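Local coordinates for protein inositol dehydrogenase (Lactobacillus casei, PDB 4MKX) that probably oxidises scyllo-inositol with NAD as the hydride acceptor, acting as a sugar alcohol dehydrogenase of the Gfo/Idh/MocA family, at residues G157-I162 with G270-A275; M239-E242 with M246-L249. All coordinates share one frame; numbering follows the deposited sequence.

Contact 1. Residues G157-I162 with G270-A275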
ATOM      1  N   GLY A 157      20.474 -12.690   8.981  1.00 18.21           N
ATOM      2  CA  GLY A 157      20.149 -13.958   8.342  1.00 21.14           C
ATOM      3  C   GLY A 157      18.672 -14.130   8.021  1.00 22.39           C
ATOM      4  O   GLY A 157      18.220 -15.229   7.690  1.00 22.38           O
ATOM      5  N   LYS A 158      17.919 -13.037   8.086  0.95 19.39           N
ATOM      6  CA  LYS A 158      16.462 -13.095   7.975  0.95 19.65           C
ATOM      7  C   LYS A 158      15.907 -13.438   6.596  0.95 18.48           C
ATOM      8  O   LYS A 158      14.767 -13.867   6.492  0.95 16.77           O
ATOM      9  CB  LYS A 158      15.838 -11.789   8.466  0.95 21.38           C
ATOM     10  CG  LYS A 158      15.959 -11.570   9.967  0.95 27.15           C
ATOM     11  CD  LYS A 158      14.608 -11.691  10.650  0.95 36.13           C
ATOM     12  CE  LYS A 158      14.732 -11.467  12.155  0.95 36.60           C
ATOM     13  NZ  LYS A 158      15.441 -10.192  12.467  0.95 40.28           N
ATOM     14  N   ILE A 159      16.681 -13.243   5.532  1.00 17.95           N
ATOM     15  CA  ILE A 159      16.207 -13.692   4.231  1.00 18.81           C
ATOM     16  C   ILE A 159      17.112 -14.759   3.640  1.00 13.97           C
ATOM     17  O   ILE A 159      16.954 -15.137   2.482  1.00 15.79           O
ATOM     18  CB  ILE A 159      16.004 -12.553   3.207  1.00 22.70           C
ATOM     19  CG1 ILE A 159      17.339 -11.926   2.830  1.00 20.65           C
ATOM     20  CG2 ILE A 159      15.008 -11.513   3.727  1.00 21.66           C
ATOM     21  CD1 ILE A 159      17.276 -11.176   1.527  1.00 21.25           C
ATOM     22  N   GLY A 160      18.052 -15.246   4.445  1.00 15.33           N
ATOM     23  CA  GLY A 160      18.924 -16.326   4.007  1.00 15.93           C
ATOM     24  C   GLY A 160      20.002 -15.784   3.096  1.00 18.91           C
ATOM     25  O   GLY A 160      20.339 -14.601   3.166  1.00 16.69           O
ATOM     26  N   ASP A 161      20.545 -16.638   2.237  1.00 16.67           N
ATOM     27  CA  ASP A 161      21.548 -16.175   1.288  1.00 16.75           C
ATOM     28  C   ASP A 161      20.836 -15.457   0.145  1.00 16.08           C
ATOM     29  O   ASP A 161      19.705 -15.795  -0.210  1.00 17.54           O
ATOM     30  CB  ASP A 161      22.381 -17.350   0.765  1.00 17.68           C
ATOM     31  CG  ASP A 161      23.499 -16.905  -0.166  1.00 24.44           C
ATOM     32  OD1 ASP A 161      24.029 -15.782  -0.010  1.00 25.57           O
ATOM     33  OD2 ASP A 161      23.851 -17.689  -1.064  1.00 29.23           O
ATOM     34  N   ILE A 162      21.505 -14.468  -0.433  1.00 13.48           N
ATOM     35  CA  ILE A 162      20.919 -13.667  -1.494  1.00 12.74           C
ATOM     36  C   ILE A 162      21.054 -14.359  -2.840  1.00 12.01           C
ATOM     37  O   ILE A 162      22.130 -14.794  -3.217  1.00 13.58           O
ATOM     38  CB  ILE A 162      21.600 -12.294  -1.538  1.00 13.14           C
ATOM     39  CG1 ILE A 162      21.287 -11.546  -0.244  1.00 14.80           C
ATOM     40  CG2 ILE A 162      21.155 -11.527  -2.786  1.00 15.54           C
ATOM     41  CD1 ILE A 162      22.044 -10.232  -0.083  1.00 16.42           C
ATOM     42  N   GLY A 270      13.263 -15.422   1.957  1.00 17.17           N
ATOM     43  CA  GLY A 270      12.419 -14.244   1.925  1.00 18.04           C
ATOM     44  C   GLY A 270      12.840 -13.242   0.876  1.00 17.55           C
ATOM     45  O   GLY A 270      13.746 -13.484   0.082  1.00 17.64           O
ATOM     46  N   MET A 271      12.166 -12.101   0.876  1.00 13.98           N
ATOM     47  CA  MET A 271      12.374 -11.110  -0.154  1.00 12.02           C
ATOM     48  C   MET A 271      12.115  -9.768   0.510  1.00 10.08           C
ATOM     49  O   MET A 271      11.323  -9.683   1.451  1.00 12.76           O
ATOM     50  CB  MET A 271      11.343 -11.367  -1.248  1.00 16.63           C
ATOM     51  CG  MET A 271      11.430 -10.503  -2.452  1.00 16.17           C
ATOM     52  SD  MET A 271      10.313 -11.209  -3.695  1.00 20.06           S
ATOM     53  CE  MET A 271      10.472  -9.881  -4.895  1.00 20.27           C
ATOM     54  N   LEU A 272      12.822  -8.731   0.080  1.00 10.71           N
ATOM     55  CA  LEU A 272      12.448  -7.406   0.541  1.00 11.41           C
ATOM     56  C   LEU A 272      12.645  -6.398  -0.567  1.00  8.90           C
ATOM     57  O   LEU A 272      13.414  -6.633  -1.508  1.00  9.16           O
ATOM     58  CB  LEU A 272      13.205  -7.021   1.809  1.00 18.21           C
ATOM     59  CG  LEU A 272      14.714  -7.041   1.750  1.00 13.80           C
ATOM     60  CD1 LEU A 272      15.215  -5.697   1.237  1.00 21.20           C
ATOM     61  CD2 LEU A 272      15.337  -7.331   3.130  1.00 21.17           C
ATOM     62  N   ARG A 273      11.910  -5.293  -0.471  1.00  7.09           N
ATOM     63  CA  ARG A 273      12.075  -4.190  -1.392  1.00  7.58           C
ATOM     64  C   ARG A 273      12.278  -2.918  -0.603  1.00  6.89           C
ATOM     65  O   ARG A 273      11.614  -2.673   0.394  1.00  8.91           O
ATOM     66  CB  ARG A 273      10.854  -4.062  -2.318  1.00  5.88           C
ATOM     67  CG  ARG A 273      10.762  -5.200  -3.304  1.00  8.45           C
ATOM     68  CD  ARG A 273       9.535  -5.087  -4.184  1.00  8.46           C
ATOM     69  NE  ARG A 273       9.597  -6.077  -5.252  1.00  8.77           N
ATOM     70  CZ  ARG A 273       8.554  -6.478  -5.966  1.00  9.65           C
ATOM     71  NH1 ARG A 273       7.353  -5.990  -5.708  1.00 11.75           N
ATOM     72  NH2 ARG A 273       8.715  -7.385  -6.923  1.00 12.34           N
ATOM     73  N   ILE A 274      13.233  -2.127  -1.053  1.00  6.89           N
ATOM     74  CA  ILE A 274      13.481  -0.819  -0.487  1.00  6.60           C
ATOM     75  C   ILE A 274      12.903   0.179  -1.477  1.00  8.72           C
ATOM     76  O   ILE A 274      13.352   0.257  -2.616  1.00  8.10           O
ATOM     77  CB  ILE A 274      14.981  -0.600  -0.320  1.00  8.85           C
ATOM     78  CG1 ILE A 274      15.551  -1.726   0.547  1.00 12.45           C
ATOM     79  CG2 ILE A 274      15.251   0.772   0.276  1.00  9.88           C
ATOM     80  CD1 ILE A 274      16.987  -2.060   0.238  1.00 15.14           C
ATOM     81  N   ALA A 275      11.868   0.899  -1.035  1.00  7.47           N
ATOM     82  CA  ALA A 275      11.146   1.884  -1.844  1.00  7.11           C
ATOM     83  C   ALA A 275      10.587   1.300  -3.133  1.00  9.36           C
ATOM     84  O   ALA A 275      10.826   1.822  -4.220  1.00 11.45           O
ATOM     85  CB  ALA A 275      12.003   3.115  -2.122  1.00  9.97           C
TER

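Contact 2. Residues M239-E242 with M246-L249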
ATOM      1  N   MET A 239      23.502  -9.267 -14.780  1.00 11.24           N
ATOM      2  CA  MET A 239      24.858  -9.476 -14.290  1.00  9.09           C
ATOM      3  C   MET A 239      24.926 -10.787 -13.543  1.00 12.15           C
ATOM      4  O   MET A 239      24.023 -11.146 -12.789  1.00 12.59           O
ATOM      5  CB  MET A 239      25.261  -8.322 -13.366  1.00 12.23           C
ATOM      6  CG  MET A 239      25.061  -6.972 -13.998  1.00 15.46           C
ATOM      7  SD  MET A 239      25.852  -5.652 -13.070  1.00 20.14           S
ATOM      8  CE  MET A 239      24.974  -5.806 -11.534  1.00 19.34           C
ATOM      9  N   GLN A 240      26.020 -11.510 -13.748  1.00 11.69           N
ATOM     10  CA  GLN A 240      26.237 -12.735 -13.026  1.00  9.61           C
ATOM     11  C   GLN A 240      27.411 -12.447 -12.113  1.00 13.70           C
ATOM     12  O   GLN A 240      28.453 -11.975 -12.573  1.00 15.90           O
ATOM     13  CB  GLN A 240      26.622 -13.829 -14.007  1.00 13.56           C
ATOM     14  CG  GLN A 240      26.705 -15.209 -13.411  1.00 14.47           C
ATOM     15  CD  GLN A 240      26.761 -16.261 -14.514  1.00 20.18           C
ATOM     16  OE1 GLN A 240      27.582 -16.165 -15.429  1.00 21.20           O
ATOM     17  NE2 GLN A 240      25.876 -17.239 -14.447  1.00 18.75           N
ATOM     18  N   LEU A 241      27.229 -12.707 -10.826  1.00 13.85           N
ATOM     19  CA  LEU A 241      28.296 -12.429  -9.860  1.00 18.15           C
ATOM     20  C   LEU A 241      29.175 -13.672  -9.720  1.00 20.84           C
ATOM     21  O   LEU A 241      28.868 -14.718 -10.294  1.00 19.60           O
ATOM     22  CB  LEU A 241      27.706 -12.014  -8.518  1.00 19.07           C
ATOM     23  CG  LEU A 241      27.272 -10.552  -8.340  1.00 19.57           C
ATOM     24  CD1 LEU A 241      26.289 -10.061  -9.402  1.00 22.72           C
ATOM     25  CD2 LEU A 241      26.688 -10.361  -6.946  1.00 23.89           C
ATOM     26  N   GLU A 242      30.261 -13.561  -8.956  0.85 22.05           N
ATOM     27  CA  GLU A 242      31.259 -14.634  -8.873  0.85 23.84           C
ATOM     28  C   GLU A 242      30.738 -15.995  -8.402  0.85 22.22           C
ATOM     29  O   GLU A 242      31.288 -17.034  -8.786  0.85 25.47           O
ATOM     30  CB  GLU A 242      32.428 -14.196  -7.983  0.85 23.53           C
ATOM     31  CG  GLU A 242      32.101 -14.247  -6.506  0.85 26.14           C
ATOM     32  CD  GLU A 242      33.165 -13.601  -5.654  0.85 30.15           C
ATOM     33  OE1 GLU A 242      34.356 -13.645  -6.044  0.85 29.88           O
ATOM     34  OE2 GLU A 242      32.801 -13.038  -4.599  0.85 28.69           O
ATOM     35  N   MET A 246      22.662 -13.491  -9.087  1.00 10.24           N
ATOM     36  CA  MET A 246      22.153 -12.752 -10.218  1.00  9.45           C
ATOM     37  C   MET A 246      21.855 -11.330  -9.807  1.00  8.66           C
ATOM     38  O   MET A 246      21.452 -11.082  -8.684  1.00 10.79           O
ATOM     39  CB  MET A 246      20.890 -13.432 -10.730  1.00 10.05           C
ATOM     40  CG  MET A 246      21.153 -14.858 -11.150  1.00 10.72           C
ATOM     41  SD  MET A 246      19.659 -15.741 -11.585  1.00 14.07           S
ATOM     42  CE  MET A 246      18.962 -16.075  -9.994  1.00 13.92           C
ATOM     43  N   ALA A 247      22.052 -10.403 -10.732  1.00  9.57           N
ATOM     44  CA  ALA A 247      21.646  -9.025 -10.485  1.00  8.89           C
ATOM     45  C   ALA A 247      21.055  -8.423 -11.740  1.00 10.25           C
ATOM     46  O   ALA A 247      21.458  -8.737 -12.852  1.00 11.84           O
ATOM     47  CB  ALA A 247      22.812  -8.177  -9.984  1.00 11.00           C
ATOM     48  N   ILE A 248      20.065  -7.562 -11.539  1.00  8.90           N
ATOM     49  CA  ILE A 248      19.388  -6.888 -12.631  1.00 10.38           C
ATOM     50  C   ILE A 248      19.461  -5.401 -12.356  1.00  7.89           C
ATOM     51  O   ILE A 248      19.180  -4.965 -11.236  1.00  9.87           O
ATOM     52  CB  ILE A 248      17.908  -7.298 -12.667  1.00  8.78           C
ATOM     53  CG1 ILE A 248      17.791  -8.786 -12.993  1.00 12.22           C
ATOM     54  CG2 ILE A 248      17.146  -6.477 -13.700  1.00 12.78           C
ATOM     55  CD1 ILE A 248      16.397  -9.313 -12.893  1.00 12.70           C
ATOM     56  N   LEU A 249      19.863  -4.618 -13.354  1.00  9.52           N
ATOM     57  CA  LEU A 249      19.875  -3.165 -13.200  1.00  9.38           C
ATOM     58  C   LEU A 249      18.975  -2.516 -14.229  1.00 11.24           C
ATOM     59  O   LEU A 249      18.899  -2.971 -15.357  1.00 10.01           O
ATOM     60  CB  LEU A 249      21.283  -2.609 -13.402  1.00 13.88           C
ATOM     61  CG  LEU A 249      22.360  -3.013 -12.414  1.00 17.42           C
ATOM     62  CD1 LEU A 249      23.643  -2.256 -12.747  1.00 17.23           C
ATOM     63  CD2 LEU A 249      21.904  -2.712 -11.001  1.00 15.72           C
TER

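Contact 1. Residues G157-I162 with G270-A275
Ile-159 reaches from a turn onto residues 270-272 and makes nearly all of this contact. Its CG2 methyl lies against the backbone where Gly-270 passes into Met-271, 4.0 Å from Gly-270 C and 4.1 Å from Met-271 N. The same methyl meets the CD2 branch of Leu-272 at 4.2 Å, so one branch covers both main chain and side chain. That branch is placed by the first torsion: CG1 sits between the backbone N and the carbonyl carbon (chi1 67°), which turns CG2 anti to the carbonyl carbon. Gly-270 has no side chain, and Ile-159 packs directly on its backbone, with Ile-159 CB 4.0 Å from Gly-270 O. Gly-270 N stands 3.7 Å from Ile-159 O, too far for a hydrogen bond, and the two segments are joined by van der Waals contact alone.

What positions Ile-159 is the turn around it. Gly-157 ends the preceding helix in a Schellman motif and opens a type I beta turn, closed by Gly-160 N on Gly-157 O at 3.2 Å. Both glycines take positive phi. Backbone bonds from Ile-159 to Lys-269 and from Asp-161 to Thr-268 tie the turn to the residues just before Gly-270.

Further out, Ile-159 and Leu-272 both touch Ile-265 of strand 260-267, while Ala-150 of helix 145-155 packs on Leu-272. Strand 271-274, outermost in its own chain, pairs antiparallel with a strand of the second subunit, so the sheet runs on into that subunit.

Contact 2. Residues M239-E242 with M246-L249
Met-239 and Ala-247 face each other as an antiparallel hydrogen-bonded pair, and both kinds of interaction in this hairpin centre on them. The backbone bonds are reciprocal: Met-239 N gives to Ala-247 O at 2.9 Å, and Ala-247 N returns the bond to Met-239 O at the same length. Met-239 O also receives a CA-H...O contact from Met-246 CA at 3.6 Å, so one carbonyl oxygen is approached by two neighbouring groups of the opposite strand. Gln-240 and Met-246 form the next, non-hydrogen-bonded pair.

The apolar contacts gather on the face that bears Met-239 and Ala-247. A bend at the last torsion of Met-239 (chi3 -61°) swings its CE methyl across to the partner strand, where it comes 3.6 Å from Ala-247 CB and 3.9 Å from Leu-249 CG. The sulfur takes part as well, with Met-239 SD 4.1 Å from Leu-249 CD1, and the side chains of Met-239 and Leu-249 cross obliquely. Leu-241 CD1 also reaches Ala-247 CB, at 4.0 Å, from a direction roughly at right angles to that of Met-239 CE.

Ile-203 of helix 197-207 covers this layer, touching Met-239, Leu-241 and Leu-249. Gln-240 and Met-246 instead meet Ile-217 of the third subunit. Adjacent antiparallel strands 234-241 and 246-252, joined by a short connection, form a beta hairpin in the mixed sheet of the C-terminal domain of this family, with a helix over one face and another subunit against the other.

Beyond the N-terminal Rossmann sheet, the chain leaves helix 145-155 through the turn of contact 1 and enters strand 162-172. Strands 211-219 and 234-241 follow, and contact 2 closes the short hairpin loop between 239-242 and 246-249. After strand 260-267, residues 270-275 return to the turn, so contact 1 closes a loop of about a hundred residues with contact 2 nested inside it. The centres lie 16 Å apart and the nearest atoms about 6 Å, without touching. Both belong to one mixed sheet: contact 1 ties the outermost strand within the chain to the helix-to-strand turn, contact 2 joins two inner strands, and each also meets the third subunit.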